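Pks18 (PDB 1TED) probably makes tri- and tetraketide alpha-pyrones by extending medium- and long-chain aliphatic acyl-CoA starters with malonyl-CoA, as a homodimeric type III polyketide synthase. Local coordinates at residues A[307-312]-A[388-393]; A[34-39]-A[244-249]; A[372-377]-A[384-389]; A[284-289]-A[323-328]; A[187-192]-A[233-238]. All coordinates share one frame; numbering follows the deposited sequence.

Contact 1: residues A[307-312]-A[388-393]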
# COMPACT_ATOMS: atom_id res chain seq x y z
N ILE A 307 -25.88 12.80 -15.18
CA ILE A 307 -25.03 13.25 -14.08
C ILE A 307 -24.94 14.73 -13.68
O ILE A 307 -24.71 15.60 -14.52
CB ILE A 307 -23.57 12.73 -14.31
CG1 ILE A 307 -23.59 11.20 -14.47
CG2 ILE A 307 -22.67 13.15 -13.17
CD1 ILE A 307 -24.25 10.44 -13.30
N ASP A 308 -25.13 15.00 -12.39
CA ASP A 308 -24.99 16.35 -11.82
C ASP A 308 -23.63 16.21 -11.12
O ASP A 308 -23.46 15.30 -10.32
CB ASP A 308 -25.99 16.63 -10.69
CG ASP A 308 -27.37 16.10 -10.96
OD1 ASP A 308 -28.09 16.68 -11.81
OD2 ASP A 308 -27.75 15.10 -10.30
N LEU A 309 -22.67 17.07 -11.39
CA LEU A 309 -21.37 16.95 -10.71
C LEU A 309 -20.41 15.95 -11.33
O LEU A 309 -20.67 14.74 -11.41
CB LEU A 309 -21.54 16.56 -9.24
CG LEU A 309 -22.44 17.35 -8.29
CD1 LEU A 309 -22.45 16.68 -6.92
CD2 LEU A 309 -21.96 18.77 -8.19
N TRP A 310 -19.28 16.47 -11.77
CA TRP A 310 -18.23 15.66 -12.33
C TRP A 310 -16.98 16.02 -11.54
O TRP A 310 -16.39 17.07 -11.74
CB TRP A 310 -18.06 15.95 -13.82
CG TRP A 310 -19.16 15.36 -14.66
CD1 TRP A 310 -20.30 15.98 -15.09
CD2 TRP A 310 -19.25 14.00 -15.12
NE1 TRP A 310 -21.08 15.10 -15.79
CE2 TRP A 310 -20.46 13.88 -15.83
CE3 TRP A 310 -18.42 12.88 -15.01
CZ2 TRP A 310 -20.87 12.68 -16.42
CZ3 TRP A 310 -18.82 11.68 -15.59
CH2 TRP A 310 -20.04 11.59 -16.29
N ALA A 311 -16.62 15.15 -10.60
CA ALA A 311 -15.43 15.36 -9.78
C ALA A 311 -14.24 14.78 -10.53
O ALA A 311 -13.77 13.67 -10.24
CB ALA A 311 -15.60 14.69 -8.41
N ILE A 312 -13.77 15.54 -11.52
CA ILE A 312 -12.65 15.13 -12.33
C ILE A 312 -11.35 15.49 -11.63
O ILE A 312 -11.16 16.64 -11.24
CB ILE A 312 -12.69 15.83 -13.70
CG1 ILE A 312 -13.98 15.46 -14.43
CG2 ILE A 312 -11.44 15.47 -14.51
CD1 ILE A 312 -14.19 16.21 -15.74
N PHE A 388 -21.54 8.35 -7.23
CA PHE A 388 -21.96 8.72 -5.89
C PHE A 388 -23.17 9.63 -5.83
O PHE A 388 -23.56 10.25 -6.82
CB PHE A 388 -20.78 9.37 -5.15
CG PHE A 388 -20.36 10.69 -5.71
CD1 PHE A 388 -21.01 11.87 -5.34
CD2 PHE A 388 -19.31 10.77 -6.63
CE1 PHE A 388 -20.62 13.11 -5.87
CE2 PHE A 388 -18.92 12.00 -7.17
CZ PHE A 388 -19.57 13.17 -6.79
N ASP A 389 -23.77 9.70 -4.64
CA ASP A 389 -24.93 10.54 -4.37
C ASP A 389 -24.67 11.47 -3.17
O ASP A 389 -24.18 11.03 -2.13
CB ASP A 389 -26.15 9.67 -4.03
CG ASP A 389 -26.97 9.29 -5.25
OD1 ASP A 389 -26.56 9.61 -6.39
OD2 ASP A 389 -28.03 8.65 -5.07
N ILE A 390 -24.97 12.76 -3.34
CA ILE A 390 -24.82 13.71 -2.24
C ILE A 390 -26.24 14.09 -1.82
O ILE A 390 -27.03 14.61 -2.62
CB ILE A 390 -24.08 15.00 -2.66
CG1 ILE A 390 -22.63 14.69 -3.08
CG2 ILE A 390 -24.05 15.99 -1.48
CD1 ILE A 390 -21.88 15.92 -3.59
N ILE A 391 -26.58 13.83 -0.57
CA ILE A 391 -27.91 14.16 -0.09
C ILE A 391 -28.03 15.65 0.23
O ILE A 391 -27.26 16.20 1.03
CB ILE A 391 -28.27 13.31 1.14
CG1 ILE A 391 -28.17 11.82 0.77
CG2 ILE A 391 -29.68 13.65 1.62
CD1 ILE A 391 -28.79 10.89 1.74
N ARG A 392 -28.98 16.31 -0.43
CA ARG A 392 -29.19 17.73 -0.22
C ARG A 392 -30.25 17.92 0.86
O ARG A 392 -30.12 18.81 1.71
CB ARG A 392 -29.62 18.40 -1.52
CG ARG A 392 -28.65 18.16 -2.67
CD ARG A 392 -27.23 18.59 -2.32
NE ARG A 392 -26.35 18.52 -3.49
CZ ARG A 392 -25.09 18.93 -3.51
NH1 ARG A 392 -24.53 19.44 -2.42
NH2 ARG A 392 -24.39 18.85 -4.63
N ARG A 393 -31.29 17.09 0.82
CA ARG A 393 -32.36 17.13 1.81
C ARG A 393 -33.14 15.82 1.82
O ARG A 393 -33.08 15.10 0.80
CB ARG A 393 -33.31 18.30 1.52
CG ARG A 393 -33.85 18.36 0.12
CD ARG A 393 -34.89 19.47 -0.02
NE ARG A 393 -35.71 19.26 -1.21
CZ ARG A 393 -35.34 19.57 -2.44
NH1 ARG A 393 -34.16 20.14 -2.66
NH2 ARG A 393 -36.14 19.29 -3.46
OXT ARG A 393 -33.81 15.52 2.84

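Contact 2: residues A[34-39]-A[244-249]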
# COMPACT_ATOMS: atom_id res chain seq x y z
N VAL A 34 -21.12 4.81 3.10
CA VAL A 34 -21.40 6.23 3.13
C VAL A 34 -20.24 7.04 3.72
O VAL A 34 -19.68 6.67 4.75
CB VAL A 34 -22.69 6.50 3.97
CG1 VAL A 34 -22.87 8.00 4.22
CG2 VAL A 34 -23.89 5.92 3.25
N ILE A 35 -19.86 8.12 3.05
CA ILE A 35 -18.81 9.00 3.56
C ILE A 35 -19.58 9.84 4.57
O ILE A 35 -20.40 10.66 4.19
CB ILE A 35 -18.25 9.93 2.47
CG1 ILE A 35 -17.50 9.10 1.42
CG2 ILE A 35 -17.35 10.98 3.10
CD1 ILE A 35 -17.20 9.88 0.14
N GLU A 36 -19.32 9.61 5.85
CA GLU A 36 -20.04 10.31 6.90
C GLU A 36 -19.30 11.52 7.44
O GLU A 36 -19.89 12.40 8.07
CB GLU A 36 -20.38 9.29 8.00
CG GLU A 36 -20.97 8.04 7.37
CD GLU A 36 -21.68 7.12 8.33
OE1 GLU A 36 -21.05 6.66 9.30
OE2 GLU A 36 -22.88 6.84 8.10
N GLY A 37 -18.00 11.57 7.16
CA GLY A 37 -17.18 12.68 7.61
C GLY A 37 -16.15 12.96 6.54
O GLY A 37 -15.66 12.04 5.89
N LEU A 38 -15.83 14.23 6.35
CA LEU A 38 -14.86 14.65 5.34
C LEU A 38 -14.17 15.94 5.76
O LEU A 38 -14.83 16.95 6.05
CB LEU A 38 -15.57 14.84 3.99
CG LEU A 38 -14.76 15.25 2.75
CD1 LEU A 38 -15.65 15.11 1.54
CD2 LEU A 38 -14.25 16.68 2.85
N ALA A 39 -12.85 15.92 5.78
CA ALA A 39 -12.07 17.10 6.15
C ALA A 39 -10.96 17.34 5.15
O ALA A 39 -10.48 16.42 4.48
CB ALA A 39 -11.47 16.93 7.54
N PRO A 244 -28.56 15.61 5.26
CA PRO A 244 -27.91 16.42 4.23
C PRO A 244 -26.39 16.47 4.39
O PRO A 244 -25.88 16.56 5.50
CB PRO A 244 -28.57 17.79 4.41
CG PRO A 244 -29.96 17.42 4.78
CD PRO A 244 -29.73 16.32 5.81
N GLY A 245 -25.69 16.39 3.26
CA GLY A 245 -24.24 16.42 3.31
C GLY A 245 -23.62 15.03 3.21
O GLY A 245 -22.47 14.91 2.80
N LYS A 246 -24.37 14.00 3.58
CA LYS A 246 -23.85 12.63 3.51
C LYS A 246 -23.64 12.23 2.05
O LYS A 246 -24.40 12.63 1.16
CB LYS A 246 -24.80 11.64 4.20
CG LYS A 246 -24.33 11.20 5.60
CD LYS A 246 -24.50 12.31 6.64
CE LYS A 246 -23.42 12.29 7.73
NZ LYS A 246 -23.34 11.02 8.53
N VAL A 247 -22.59 11.45 1.80
CA VAL A 247 -22.27 11.02 0.45
C VAL A 247 -22.31 9.51 0.33
O VAL A 247 -21.54 8.81 0.98
CB VAL A 247 -20.85 11.50 0.05
CG1 VAL A 247 -20.52 11.03 -1.35
CG2 VAL A 247 -20.77 13.00 0.13
N VAL A 248 -23.21 9.00 -0.51
CA VAL A 248 -23.34 7.56 -0.71
C VAL A 248 -22.40 7.06 -1.81
O VAL A 248 -22.40 7.59 -2.93
CB VAL A 248 -24.80 7.16 -1.09
CG1 VAL A 248 -24.91 5.65 -1.25
CG2 VAL A 248 -25.77 7.65 -0.03
N VAL A 249 -21.57 6.06 -1.50
CA VAL A 249 -20.67 5.50 -2.50
C VAL A 249 -21.44 4.35 -3.15
O VAL A 249 -21.43 3.21 -2.67
CB VAL A 249 -19.34 4.99 -1.86
CG1 VAL A 249 -18.42 4.46 -2.94
CG2 VAL A 249 -18.65 6.14 -1.13
O HOH W 1 -20.11 13.99 4.70
O HOH W 2 -25.22 8.42 7.90

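Contact 3: residues A[372-377]-A[384-389]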
# COMPACT_ATOMS: atom_id res chain seq x y z
N GLY A 372 -23.30 12.06 -8.79
CA GLY A 372 -22.05 12.41 -9.43
C GLY A 372 -21.10 11.27 -9.67
O GLY A 372 -21.23 10.18 -9.12
N VAL A 373 -20.13 11.53 -10.54
CA VAL A 373 -19.10 10.57 -10.87
C VAL A 373 -17.76 11.25 -10.61
O VAL A 373 -17.55 12.41 -11.00
CB VAL A 373 -19.12 10.17 -12.37
CG1 VAL A 373 -17.94 9.24 -12.65
CG2 VAL A 373 -20.47 9.49 -12.74
N ALA A 374 -16.88 10.54 -9.94
CA ALA A 374 -15.56 11.06 -9.66
C ALA A 374 -14.56 10.07 -10.25
O ALA A 374 -14.83 8.86 -10.28
CB ALA A 374 -15.34 11.20 -8.17
N PHE A 375 -13.45 10.58 -10.75
CA PHE A 375 -12.42 9.70 -11.28
C PHE A 375 -11.09 10.41 -11.35
O PHE A 375 -11.03 11.63 -11.40
CB PHE A 375 -12.80 9.12 -12.65
CG PHE A 375 -13.05 10.14 -13.72
CD1 PHE A 375 -12.00 10.81 -14.33
CD2 PHE A 375 -14.35 10.42 -14.14
CE1 PHE A 375 -12.24 11.74 -15.33
CE2 PHE A 375 -14.59 11.35 -15.14
CZ PHE A 375 -13.53 12.01 -15.74
N ALA A 376 -10.02 9.62 -11.31
CA ALA A 376 -8.67 10.12 -11.37
C ALA A 376 -7.85 9.09 -12.13
O ALA A 376 -8.37 8.03 -12.50
CB ALA A 376 -8.12 10.31 -9.97
N PHE A 377 -6.57 9.40 -12.35
CA PHE A 377 -5.70 8.51 -13.11
C PHE A 377 -4.48 8.03 -12.35
O PHE A 377 -3.70 8.83 -11.82
CB PHE A 377 -5.29 9.22 -14.40
CG PHE A 377 -6.45 9.70 -15.21
CD1 PHE A 377 -7.21 8.81 -15.95
CD2 PHE A 377 -6.86 11.04 -15.14
CE1 PHE A 377 -8.36 9.24 -16.62
CE2 PHE A 377 -8.01 11.48 -15.81
CZ PHE A 377 -8.76 10.58 -16.55
N GLU A 384 -9.51 5.37 -12.25
CA GLU A 384 -10.04 5.01 -10.95
C GLU A 384 -11.17 5.97 -10.64
O GLU A 384 -11.01 7.18 -10.80
CB GLU A 384 -8.91 5.13 -9.92
CG GLU A 384 -8.90 4.05 -8.88
CD GLU A 384 -8.51 2.70 -9.44
OE1 GLU A 384 -7.30 2.44 -9.61
OE2 GLU A 384 -9.43 1.90 -9.71
N GLY A 385 -12.31 5.45 -10.21
CA GLY A 385 -13.42 6.34 -9.90
C GLY A 385 -14.58 5.71 -9.17
O GLY A 385 -14.52 4.56 -8.72
N MET A 386 -15.67 6.48 -9.05
CA MET A 386 -16.86 6.02 -8.35
C MET A 386 -18.10 6.80 -8.76
O MET A 386 -18.00 7.94 -9.22
CB MET A 386 -16.67 6.18 -6.83
CG MET A 386 -16.81 7.62 -6.33
SD MET A 386 -16.91 7.80 -4.51
CE MET A 386 -16.32 9.44 -4.26
N LEU A 387 -19.26 6.17 -8.61
CA LEU A 387 -20.55 6.82 -8.87
C LEU A 387 -21.00 7.16 -7.45
O LEU A 387 -20.84 6.34 -6.55
CB LEU A 387 -21.56 5.85 -9.51
CG LEU A 387 -23.01 6.38 -9.59
CD1 LEU A 387 -23.08 7.57 -10.55
CD2 LEU A 387 -23.94 5.28 -10.08
N PHE A 388 -21.54 8.35 -7.23
CA PHE A 388 -21.96 8.72 -5.89
C PHE A 388 -23.17 9.63 -5.83
O PHE A 388 -23.56 10.25 -6.82
CB PHE A 388 -20.78 9.37 -5.15
CG PHE A 388 -20.36 10.69 -5.71
CD1 PHE A 388 -21.01 11.87 -5.34
CD2 PHE A 388 -19.31 10.77 -6.63
CE1 PHE A 388 -20.62 13.11 -5.87
CE2 PHE A 388 -18.92 12.00 -7.17
CZ PHE A 388 -19.57 13.17 -6.79
N ASP A 389 -23.77 9.70 -4.64
CA ASP A 389 -24.93 10.54 -4.37
C ASP A 389 -24.67 11.47 -3.17
O ASP A 389 -24.18 11.03 -2.13
CB ASP A 389 -26.15 9.67 -4.03
CG ASP A 389 -26.97 9.29 -5.25
OD1 ASP A 389 -26.56 9.61 -6.39
OD2 ASP A 389 -28.03 8.65 -5.07

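Contact 4: residues A[284-289]-A[323-328]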
# COMPACT_ATOMS: atom_id res chain seq x y z
N TYR A 284 -4.42 9.50 -23.82
CA TYR A 284 -4.88 8.28 -23.15
C TYR A 284 -6.14 8.60 -22.35
O TYR A 284 -7.06 7.79 -22.25
CB TYR A 284 -3.81 7.73 -22.19
CG TYR A 284 -2.50 7.36 -22.84
CD1 TYR A 284 -2.45 6.81 -24.12
CD2 TYR A 284 -1.30 7.48 -22.13
CE1 TYR A 284 -1.25 6.39 -24.68
CE2 TYR A 284 -0.10 7.06 -22.68
CZ TYR A 284 -0.07 6.51 -23.96
OH TYR A 284 1.12 6.07 -24.48
N ILE A 285 -6.15 9.79 -21.76
CA ILE A 285 -7.27 10.25 -20.97
C ILE A 285 -8.51 10.42 -21.85
O ILE A 285 -9.57 9.91 -21.52
CB ILE A 285 -6.95 11.60 -20.29
CG1 ILE A 285 -5.86 11.39 -19.23
CG2 ILE A 285 -8.21 12.20 -19.67
CD1 ILE A 285 -5.33 12.68 -18.65
N PHE A 286 -8.36 11.14 -22.95
CA PHE A 286 -9.48 11.38 -23.85
C PHE A 286 -10.16 10.12 -24.36
O PHE A 286 -11.38 10.02 -24.36
CB PHE A 286 -9.04 12.19 -25.07
CG PHE A 286 -10.08 12.22 -26.15
CD1 PHE A 286 -11.25 12.97 -25.99
CD2 PHE A 286 -9.90 11.49 -27.32
CE1 PHE A 286 -12.24 12.98 -26.98
CE2 PHE A 286 -10.88 11.49 -28.33
CZ PHE A 286 -12.06 12.23 -28.15
N SER A 287 -9.38 9.16 -24.82
CA SER A 287 -9.96 7.95 -25.36
C SER A 287 -10.25 6.89 -24.31
O SER A 287 -10.91 5.88 -24.60
CB SER A 287 -9.05 7.38 -26.46
OG SER A 287 -7.79 7.02 -25.94
N GLY A 288 -9.79 7.13 -23.09
CA GLY A 288 -10.02 6.17 -22.03
C GLY A 288 -11.20 6.49 -21.14
O GLY A 288 -11.89 5.58 -20.67
N VAL A 289 -11.47 7.77 -20.91
CA VAL A 289 -12.56 8.17 -20.03
C VAL A 289 -13.96 7.77 -20.50
O VAL A 289 -14.60 6.93 -19.87
CB VAL A 289 -12.50 9.70 -19.76
CG1 VAL A 289 -13.67 10.14 -18.88
CG2 VAL A 289 -11.19 10.04 -19.07
N SER A 323 -10.60 15.16 -20.15
CA SER A 323 -11.63 14.39 -19.45
C SER A 323 -12.99 14.92 -19.87
O SER A 323 -13.90 14.15 -20.15
CB SER A 323 -11.47 14.51 -17.93
OG SER A 323 -10.33 13.78 -17.48
N VAL A 324 -13.11 16.25 -19.93
CA VAL A 324 -14.38 16.87 -20.32
C VAL A 324 -14.72 16.61 -21.80
O VAL A 324 -15.89 16.36 -22.14
CB VAL A 324 -14.34 18.40 -20.04
CG1 VAL A 324 -15.53 19.08 -20.70
CG2 VAL A 324 -14.38 18.65 -18.54
N ARG A 325 -13.72 16.67 -22.67
CA ARG A 325 -13.99 16.43 -24.09
C ARG A 325 -14.43 14.98 -24.29
O ARG A 325 -15.40 14.71 -25.00
CB ARG A 325 -12.74 16.74 -24.94
CG ARG A 325 -13.01 16.69 -26.44
CD ARG A 325 -11.86 17.26 -27.24
NE ARG A 325 -10.64 16.48 -27.08
CZ ARG A 325 -10.20 15.58 -27.96
NH1 ARG A 325 -10.90 15.34 -29.06
NH2 ARG A 325 -9.07 14.92 -27.72
N SER A 326 -13.71 14.07 -23.65
CA SER A 326 -14.00 12.64 -23.73
C SER A 326 -15.47 12.38 -23.41
O SER A 326 -16.13 11.60 -24.09
CB SER A 326 -13.09 11.87 -22.76
OG SER A 326 -13.20 10.46 -22.92
N LEU A 327 -15.97 13.05 -22.37
CA LEU A 327 -17.35 12.90 -21.95
C LEU A 327 -18.35 13.68 -22.81
O LEU A 327 -19.54 13.41 -22.77
CB LEU A 327 -17.50 13.34 -20.50
CG LEU A 327 -16.71 12.56 -19.44
CD1 LEU A 327 -16.69 13.37 -18.13
CD2 LEU A 327 -17.33 11.19 -19.24
N GLY A 328 -17.86 14.65 -23.58
CA GLY A 328 -18.75 15.46 -24.40
C GLY A 328 -19.68 16.31 -23.54
O GLY A 328 -20.84 16.55 -23.89

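Contact 5: residues A[187-192]-A[233-238]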
# COMPACT_ATOMS: atom_id res chain seq x y z
N ASN A 187 -15.14 -2.05 1.48
CA ASN A 187 -15.30 -3.48 1.69
C ASN A 187 -15.32 -3.79 3.19
O ASN A 187 -16.15 -4.57 3.66
CB ASN A 187 -14.17 -4.26 1.01
CG ASN A 187 -14.10 -4.02 -0.50
OD1 ASN A 187 -15.12 -3.86 -1.17
ND2 ASN A 187 -12.89 -4.02 -1.04
N TYR A 188 -14.40 -3.17 3.93
CA TYR A 188 -14.30 -3.40 5.37
C TYR A 188 -15.61 -3.11 6.08
O TYR A 188 -16.14 -3.94 6.81
CB TYR A 188 -13.20 -2.53 5.98
CG TYR A 188 -13.16 -2.60 7.49
CD1 TYR A 188 -12.54 -3.67 8.15
CD2 TYR A 188 -13.79 -1.63 8.26
CE1 TYR A 188 -12.57 -3.77 9.54
CE2 TYR A 188 -13.83 -1.72 9.65
CZ TYR A 188 -13.22 -2.79 10.28
OH TYR A 188 -13.26 -2.87 11.65
N VAL A 189 -16.12 -1.91 5.86
CA VAL A 189 -17.34 -1.45 6.48
C VAL A 189 -18.58 -2.28 6.12
O VAL A 189 -19.44 -2.52 6.97
CB VAL A 189 -17.53 0.05 6.13
CG1 VAL A 189 -18.96 0.37 5.87
CG2 VAL A 189 -16.98 0.92 7.26
N ARG A 190 -18.66 -2.74 4.88
CA ARG A 190 -19.81 -3.53 4.48
C ARG A 190 -19.69 -4.96 5.00
O ARG A 190 -20.69 -5.66 5.16
CB ARG A 190 -19.96 -3.50 2.95
CG ARG A 190 -20.18 -2.06 2.42
CD ARG A 190 -20.28 -1.98 0.91
NE ARG A 190 -21.47 -2.67 0.41
CZ ARG A 190 -21.43 -3.82 -0.25
NH1 ARG A 190 -20.27 -4.41 -0.49
NH2 ARG A 190 -22.56 -4.39 -0.64
N ALA A 191 -18.46 -5.39 5.27
CA ALA A 191 -18.23 -6.73 5.80
C ALA A 191 -18.46 -6.72 7.32
O ALA A 191 -18.94 -7.70 7.88
CB ALA A 191 -16.81 -7.18 5.48
N HIS A 192 -18.10 -5.61 7.97
CA HIS A 192 -18.30 -5.44 9.42
C HIS A 192 -19.12 -4.15 9.63
O HIS A 192 -18.57 -3.10 9.98
CB HIS A 192 -16.96 -5.31 10.14
CG HIS A 192 -15.95 -6.33 9.71
ND1 HIS A 192 -14.98 -6.07 8.77
CD2 HIS A 192 -15.78 -7.63 10.07
CE1 HIS A 192 -14.27 -7.16 8.56
NE2 HIS A 192 -14.73 -8.12 9.34
N ILE A 233 -15.66 6.52 6.86
CA ILE A 233 -16.63 5.64 6.21
C ILE A 233 -17.39 4.75 7.19
O ILE A 233 -16.86 4.31 8.21
CB ILE A 233 -15.91 4.73 5.18
CG1 ILE A 233 -14.90 5.55 4.37
CG2 ILE A 233 -16.92 4.07 4.26
CD1 ILE A 233 -15.48 6.78 3.69
N GLY A 234 -18.65 4.49 6.86
CA GLY A 234 -19.48 3.63 7.67
C GLY A 234 -20.50 2.93 6.79
O GLY A 234 -20.77 3.39 5.67
N ALA A 235 -21.04 1.82 7.26
CA ALA A 235 -22.04 1.07 6.51
C ALA A 235 -23.40 1.63 6.89
O ALA A 235 -23.60 2.07 8.02
CB ALA A 235 -21.96 -0.41 6.86
N SER A 236 -24.33 1.62 5.95
CA SER A 236 -25.67 2.15 6.21
C SER A 236 -26.73 1.31 5.50
O SER A 236 -26.51 0.84 4.38
CB SER A 236 -25.73 3.60 5.73
OG SER A 236 -27.05 4.10 5.77
N GLN A 237 -27.86 1.13 6.17
CA GLN A 237 -28.99 0.35 5.65
C GLN A 237 -29.79 1.21 4.66
O GLN A 237 -30.25 2.30 4.99
CB GLN A 237 -29.87 -0.11 6.81
CG GLN A 237 -30.84 -1.26 6.50
CD GLN A 237 -32.10 -0.82 5.76
OE1 GLN A 237 -32.85 0.04 6.24
NE2 GLN A 237 -32.34 -1.41 4.59
N VAL A 238 -29.97 0.70 3.44
CA VAL A 238 -30.66 1.42 2.37
C VAL A 238 -31.97 2.17 2.66
O VAL A 238 -32.33 3.08 1.91
CB VAL A 238 -30.90 0.50 1.15
CG1 VAL A 238 -29.56 0.05 0.60
CG2 VAL A 238 -31.75 -0.71 1.54

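Contact 1: residues A[307-312]-A[388-393]
The F388 ring meets L309 CD1 and A311 CB, both obliquely; the nearer pair, L309 CD1 and F388 CE1, is 4.1 Å apart. The R392 guanidinium carries I390 CG2 from its own segment on one face, 3.5 Å above the plane and displaced toward the rim, while L309 CD1 comes at it obliquely, 3.7 Å from R392 NH2. One methyl of L309 therefore serves three partners. It is CD1, set anti to CA (chi2 177°), and its tightest neighbour is I390 CD1 at 3.5 Å, closer than carbons usually pack; those two side chains cross at about a right angle. L309 and R392 instead reach toward each other tip to tip. The charge of R392 is answered outside the segments by a salt bridge from NH2 to E364. The backbones stay well apart, the nearest CA atoms, of L309 and F388, lying 9.6 Å from each other, because strand 370-378 runs between 310-312 and 382-390. The contact bridges that strand on the sheet face covered by helix 349-361, where M359, V355 and L356 touch the same side chains: sheet-on-helix packing of the C-terminal half of a thiolase fold.

Contact 2: residues A[34-39]-A[244-249]
I35 and V247 are joined by a pair of backbone bonds, the mark of an antiparallel hydrogen-bonded pair. I35 N donates to V247 O at 2.8 Å with an N-H...O angle of 161° and lies in the carbonyl plane; the return bond from V247 N to I35 O is weak, at 3.3 Å. V34 and V248 form the adjoining non-hydrogen-bonded pair, and V34 CA adds a CH...O contact to V247 O. The strand axes approach to 4.7 Å, with their directions 146° apart.

Apolar contacts occupy both faces. I35 and V247 lie side by side pointing the same way, I35 CD1 resting 3.8 Å from V247 CG1, and I35 CG1 meets V249 CG2, the two side chains crossing at about a right angle. On the other face V34 CG2 touches V248 CG2, and V34 CG1 sits 3.8 Å from K246 CG.

The charged pair is looser. The K246 chain bends at chi2, chi3 and chi4, and its NZ packs 3.5 Å from E36 CB, yet stays 4.2 Å from E36 OE2, beyond a salt bridge. A water donates to E36 OE2 and weakly accepts from K246 NZ. A second water donates to G245 O and, weakly, to I35 O.

Beyond the paired residues, E36 and G37 both face V232, a classic beta bulge. The order across the sheet, 226-236, 32-41, 247-256, puts strand 32-41 at the seam where the N- and C-terminal halves of the thiolase fold share a sheet.

Contact 3: residues A[372-377]-A[384-389]
This is the backbone pairing of a buried antiparallel beta hairpin, strands 370-378 and 382-390, within the C-terminal half of the sheet. The strand directions differ by 176°, and six backbone bonds link G372 with F388, A374 with M386 and A376 with E384, each both ways. The shortest runs from F388 N to G372 O at 2.6 Å. Between these rungs F375 and G385 approach closely, CA to CA 3.8 Å, because G385 has no CB to clash with A374 O and F375 CB. The F388 ring folds back over the G372 backbone: its CG stands between the backbone N and the carbonyl carbon (chi1 67°), and G372 CA lies 3.8 Å from the ring centroid, 16° off the normal, a CH-pi contact. G372 O is over the same ring, toward its rim. A374 CB meets F388 CE2 at 3.8 Å, and on the opposite sheet face V373 CG2 packs obliquely against L387 CD1 at 3.9 Å. The carboxylate of E384 bonds to S254. At the same end, the A376 side chain is about 5 Å from that of C175, the probable nucleophile, so the pairing borders a chalcone synthase-like active site.

Contact 4: residues A[284-289]-A[323-328]
The hydroxyl S326 OG has two partners on helix 281-299: it donates to F286 O and is hydrogen-bonded to the backbone N of A290. The modelled 2.4 Å between S326 OG and F286 O is very short and its exact value doubtful. S326 OG is anti to its own backbone N (chi1 -172°), which turns it toward helix 281-299. The R325 guanidinium lies flat on the F286 ring, planes 7° apart, with CZ 3.5 Å from the ring centroid: a stacked cation-pi pair. R325 NH2 lies over the ring near its rim, 3.3 Å from F286 CG, and bonds to Q322 OE1, which helps fix the group's rotation. These pairs join helices 281-299 and 317-327 of the C-terminal half, crossing at -35° with axes 7.7 Å apart; both pack against the sheet face carrying F375. Helix 317-327 ends in a Schellman motif at G328, whose N bonds back to R325 O and, weakly, to V324 O. Toward the sheet the contact turns mostly apolar. V289 CG1 meets L327 CD2 at 3.8 Å, the side chains crossing at about a right angle, and the I285 CG2 methyl lies 3.4 Å from S323 OG, a hydroxyl satisfied by I319 O.

Contact 5: residues A[187-192]-A[233-238]
V189 and A235 carry this contact, with the two methyls of V189 divided between different parts of strand 226-236. CG1 is directed at A235 and CG2 at I233 and G234. The valine is not in a staggered conformation: chi1 is 141°, roughly 40° away from placing CG1 anti to the backbone N. In the model CG1 clashes with A235 N, so both this torsion and the 3.3 Å between V189 CG1 and A235 CB are doubtful in detail. The other branch makes ordinary contacts, V189 CG2 lying 3.5 Å from I233 O and 4.4 Å from I233 CG2. A235 CB also approaches the helix backbone, 3.3 Å from V189 O. Helix 177-191, which starts just after the probable nucleophile C175, packs its last turn on the sheet, axes 6.9 Å apart, as the helix layers of a thiolase fold do. R190 NE is held by T31 O. At the helix end H192 N bonds to Y188 O at 2.8 Å, and the imidazole turns back so that ND1 reaches the same oxygen weakly, at 3.1 Å. N187 and H192 also pack against H192 and N187 of the second subunit.

In the fold
Four contacts share one mixed sheet. Across it, contact 5 lies on strand 226-236, contact 2 pairs 32-41 with 247-256, contact 3 pairs 382-390 with 370-378, and contact 1 spans from 382-390 to the outer strand 310-312. Contacts 1 and 3 share F388 and D389, with centres 10 Å apart; contact 2 touches contacts 1, 3 and 5. Contact 4 lies off the sheet, its two helices flanking strand 310-312 in the chain, and touches contacts 1 and 3. Contacts 4 and 5 are farthest apart, about 32 Å between centres. Along the chain contact 5 falls within the span of contact 2, while contacts 1 and 4 interleave. Contact 2, pairing N-terminal strand 32-41 with 247-256, continues the sheet from one thiolase-like half to the other.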